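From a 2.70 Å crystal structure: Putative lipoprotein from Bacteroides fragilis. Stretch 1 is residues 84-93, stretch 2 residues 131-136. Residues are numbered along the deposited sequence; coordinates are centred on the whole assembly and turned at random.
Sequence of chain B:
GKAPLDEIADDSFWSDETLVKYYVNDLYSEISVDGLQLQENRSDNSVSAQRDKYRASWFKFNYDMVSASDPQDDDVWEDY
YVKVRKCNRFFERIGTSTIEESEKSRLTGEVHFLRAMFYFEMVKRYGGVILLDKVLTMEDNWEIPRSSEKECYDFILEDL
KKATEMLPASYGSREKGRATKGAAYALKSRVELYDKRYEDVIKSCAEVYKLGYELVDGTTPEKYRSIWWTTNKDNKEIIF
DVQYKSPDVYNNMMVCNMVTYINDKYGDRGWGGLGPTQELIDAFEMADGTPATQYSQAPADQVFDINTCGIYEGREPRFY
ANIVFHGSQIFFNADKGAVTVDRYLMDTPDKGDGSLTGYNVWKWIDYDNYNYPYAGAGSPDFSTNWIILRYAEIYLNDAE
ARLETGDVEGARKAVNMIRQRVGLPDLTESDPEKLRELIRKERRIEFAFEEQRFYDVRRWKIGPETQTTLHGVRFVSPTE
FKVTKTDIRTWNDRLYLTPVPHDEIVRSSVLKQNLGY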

# COMPACT_ATOMS: atom_id res chain seq x y z
N VAL B 84 10.50 5.46 -7.08
CA VAL B 84 11.77 6.17 -7.21
C VAL B 84 12.91 5.21 -6.87
O VAL B 84 13.89 5.18 -7.61
CB VAL B 84 11.81 7.47 -6.37
CG1 VAL B 84 13.23 8.00 -6.23
CG2 VAL B 84 10.91 8.54 -6.98
N ARG B 85 12.75 4.38 -5.81
CA ARG B 85 13.79 3.41 -5.42
C ARG B 85 14.13 2.48 -6.61
O ARG B 85 15.31 2.27 -6.88
CB ARG B 85 13.35 2.60 -4.19
CG ARG B 85 14.45 1.67 -3.65
CD ARG B 85 13.98 0.85 -2.46
NE ARG B 85 15.09 0.15 -1.83
CZ ARG B 85 15.37 -1.14 -2.03
NH1 ARG B 85 14.60 -1.87 -2.82
NH2 ARG B 85 16.42 -1.70 -1.43
N LYS B 86 13.10 2.01 -7.35
CA LYS B 86 13.24 1.14 -8.51
C LYS B 86 14.00 1.85 -9.64
O LYS B 86 14.80 1.20 -10.31
CB LYS B 86 11.88 0.65 -8.99
CG LYS B 86 11.18 -0.33 -8.04
CD LYS B 86 9.91 -0.87 -8.68
CE LYS B 86 9.26 -1.94 -7.85
NZ LYS B 86 8.28 -2.72 -8.65
N CYS B 87 13.81 3.17 -9.82
CA CYS B 87 14.54 3.97 -10.83
C CYS B 87 16.01 4.07 -10.46
O CYS B 87 16.86 3.82 -11.32
CB CYS B 87 13.95 5.36 -10.98
SG CYS B 87 12.24 5.39 -11.59
N ASN B 88 16.29 4.46 -9.19
CA ASN B 88 17.64 4.65 -8.64
C ASN B 88 18.46 3.38 -8.73
O ASN B 88 19.67 3.46 -8.95
CB ASN B 88 17.57 5.15 -7.21
CG ASN B 88 17.00 6.53 -7.06
OD1 ASN B 88 17.05 7.36 -7.98
ND2 ASN B 88 16.46 6.82 -5.88
N ARG B 89 17.80 2.22 -8.59
CA ARG B 89 18.48 0.94 -8.73
C ARG B 89 18.94 0.75 -10.15
O ARG B 89 20.07 0.34 -10.38
CB ARG B 89 17.57 -0.21 -8.32
CG ARG B 89 18.17 -1.58 -8.65
CD ARG B 89 19.14 -2.07 -7.60
NE ARG B 89 18.61 -3.26 -6.96
CZ ARG B 89 18.40 -3.39 -5.65
NH1 ARG B 89 18.69 -2.39 -4.82
NH2 ARG B 89 17.90 -4.51 -5.16
N PHE B 90 18.06 1.06 -11.13
CA PHE B 90 18.39 0.97 -12.54
C PHE B 90 19.67 1.76 -12.78
O PHE B 90 20.68 1.19 -13.26
CB PHE B 90 17.24 1.50 -13.42
CG PHE B 90 17.54 1.45 -14.91
CD1 PHE B 90 18.20 2.50 -15.54
CD2 PHE B 90 17.16 0.35 -15.68
CE1 PHE B 90 18.50 2.43 -16.90
CE2 PHE B 90 17.45 0.30 -17.04
CZ PHE B 90 18.09 1.36 -17.64
N PHE B 91 19.66 3.06 -12.36
CA PHE B 91 20.78 3.97 -12.53
C PHE B 91 22.09 3.44 -11.88
O PHE B 91 23.16 3.62 -12.46
CB PHE B 91 20.43 5.36 -11.98
CG PHE B 91 19.38 6.08 -12.78
CD1 PHE B 91 19.54 6.28 -14.15
CD2 PHE B 91 18.27 6.63 -12.16
CE1 PHE B 91 18.56 6.96 -14.89
CE2 PHE B 91 17.31 7.33 -12.88
CZ PHE B 91 17.46 7.49 -14.24
N GLU B 92 21.98 2.74 -10.74
CA GLU B 92 23.12 2.13 -10.06
C GLU B 92 23.71 0.95 -10.82
O GLU B 92 24.93 0.79 -10.86
CB GLU B 92 22.73 1.64 -8.65
CG GLU B 92 22.56 2.73 -7.60
CD GLU B 92 22.16 2.30 -6.20
OE1 GLU B 92 21.76 1.12 -6.02
OE2 GLU B 92 22.24 3.15 -5.28
N ARG B 93 22.85 0.09 -11.39
CA ARG B 93 23.29 -1.16 -12.00
C ARG B 93 23.45 -1.14 -13.53
O ARG B 93 24.07 -2.07 -14.06
CB ARG B 93 22.33 -2.30 -11.60
CG ARG B 93 22.11 -2.47 -10.08
CD ARG B 93 22.59 -3.82 -9.58
NE ARG B 93 24.02 -3.99 -9.84
CZ ARG B 93 24.62 -5.16 -10.03
NH1 ARG B 93 23.93 -6.29 -9.99
NH2 ARG B 93 25.93 -5.20 -10.28
N LEU B 131 15.04 14.38 -1.67
CA LEU B 131 15.61 14.04 -2.97
C LEU B 131 16.61 12.91 -2.81
O LEU B 131 17.58 13.03 -2.06
CB LEU B 131 16.24 15.26 -3.66
CG LEU B 131 15.28 16.37 -4.07
CD1 LEU B 131 16.04 17.58 -4.57
CD2 LEU B 131 14.28 15.89 -5.09
N LEU B 132 16.33 11.78 -3.47
CA LEU B 132 17.16 10.58 -3.47
C LEU B 132 17.55 10.20 -4.89
O LEU B 132 16.69 10.03 -5.75
CB LEU B 132 16.43 9.41 -2.79
CG LEU B 132 16.03 9.59 -1.34
CD1 LEU B 132 15.32 8.39 -0.86
CD2 LEU B 132 17.23 9.81 -0.46
N ASP B 133 18.85 10.08 -5.13
CA ASP B 133 19.42 9.72 -6.44
C ASP B 133 20.10 8.35 -6.37
O ASP B 133 20.63 7.86 -7.37
CB ASP B 133 20.43 10.80 -6.90
CG ASP B 133 21.63 11.04 -5.96
OD1 ASP B 133 21.58 10.60 -4.79
OD2 ASP B 133 22.58 11.73 -6.38
N LYS B 134 20.12 7.75 -5.16
CA LYS B 134 20.70 6.43 -4.90
C LYS B 134 19.73 5.63 -4.04
O LYS B 134 18.82 6.20 -3.41
CB LYS B 134 22.10 6.54 -4.24
CG LYS B 134 22.17 7.28 -2.88
CD LYS B 134 22.48 6.36 -1.68
CE LYS B 134 23.93 5.97 -1.45
N VAL B 135 19.91 4.29 -4.04
CA VAL B 135 19.14 3.38 -3.20
C VAL B 135 19.80 3.39 -1.83
O VAL B 135 20.99 3.08 -1.71
CB VAL B 135 19.02 1.95 -3.80
CG1 VAL B 135 18.34 1.01 -2.82
CG2 VAL B 135 18.29 1.97 -5.15
N LEU B 136 19.07 3.83 -0.82
CA LEU B 136 19.62 3.92 0.52
C LEU B 136 19.82 2.55 1.08
O LEU B 136 19.02 1.64 0.83
CB LEU B 136 18.76 4.78 1.46
CG LEU B 136 18.61 6.26 1.16
CD1 LEU B 136 17.51 6.84 1.99
CD2 LEU B 136 19.87 7.00 1.44

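A segment without regular secondary structure has backbone amides and carbonyls that no neighbouring strand or helical turn need satisfy, and a common remedy is for side chains on an adjacent helix to reach across and meet them. The packing of residues 131-136 against the helix 84-93 illustrates this well. Within the helix, backbone bonds such as N88 N to V84 O (3.0 Å) and E92 N to N88 O (3.0 Å) occupy the main chain, so polar contact with the loop falls to side chains.

Two polar residues, one helical turn apart, do this work. E92, with chi1 in m and chi2 in t, extends its carboxylate to the loop, where V135 N donates to E92 OE2 at 2.9 Å and a nearly straight 162°. The carboxylate suits an exposed border, where it can accept from an amide while remaining partly in solvent. N88 lies deeper; its CA and that of K134, 5.1 Å apart, are the nearest CA pair across the two stretches. N88 ND2 gives a weak hydrogen bond to L132 O, 3.2 Å long and bent to 141°. An amide fits this buried site because it brings both a donor and an acceptor without charge; OD1 is satisfied elsewhere in the structure.

The apolar contribution centres on V135, which has the largest area covered in this contact. V135 CG2 settles against the helix backbone, 3.5 Å from both R85 O and R89 N, and 3.9 Å from N88 CB. A compact, branched side chain can approach the main chain this closely while its other methyl, V135 CG1, meets R85 NE at 3.5 Å. That methyl also lies at the edge of the R89 guanidinium. One turn earlier in the helix than N88, V84 CG1 makes a loose van der Waals contact, 4.0 Å, with L132 O, the same oxygen that N88 engages.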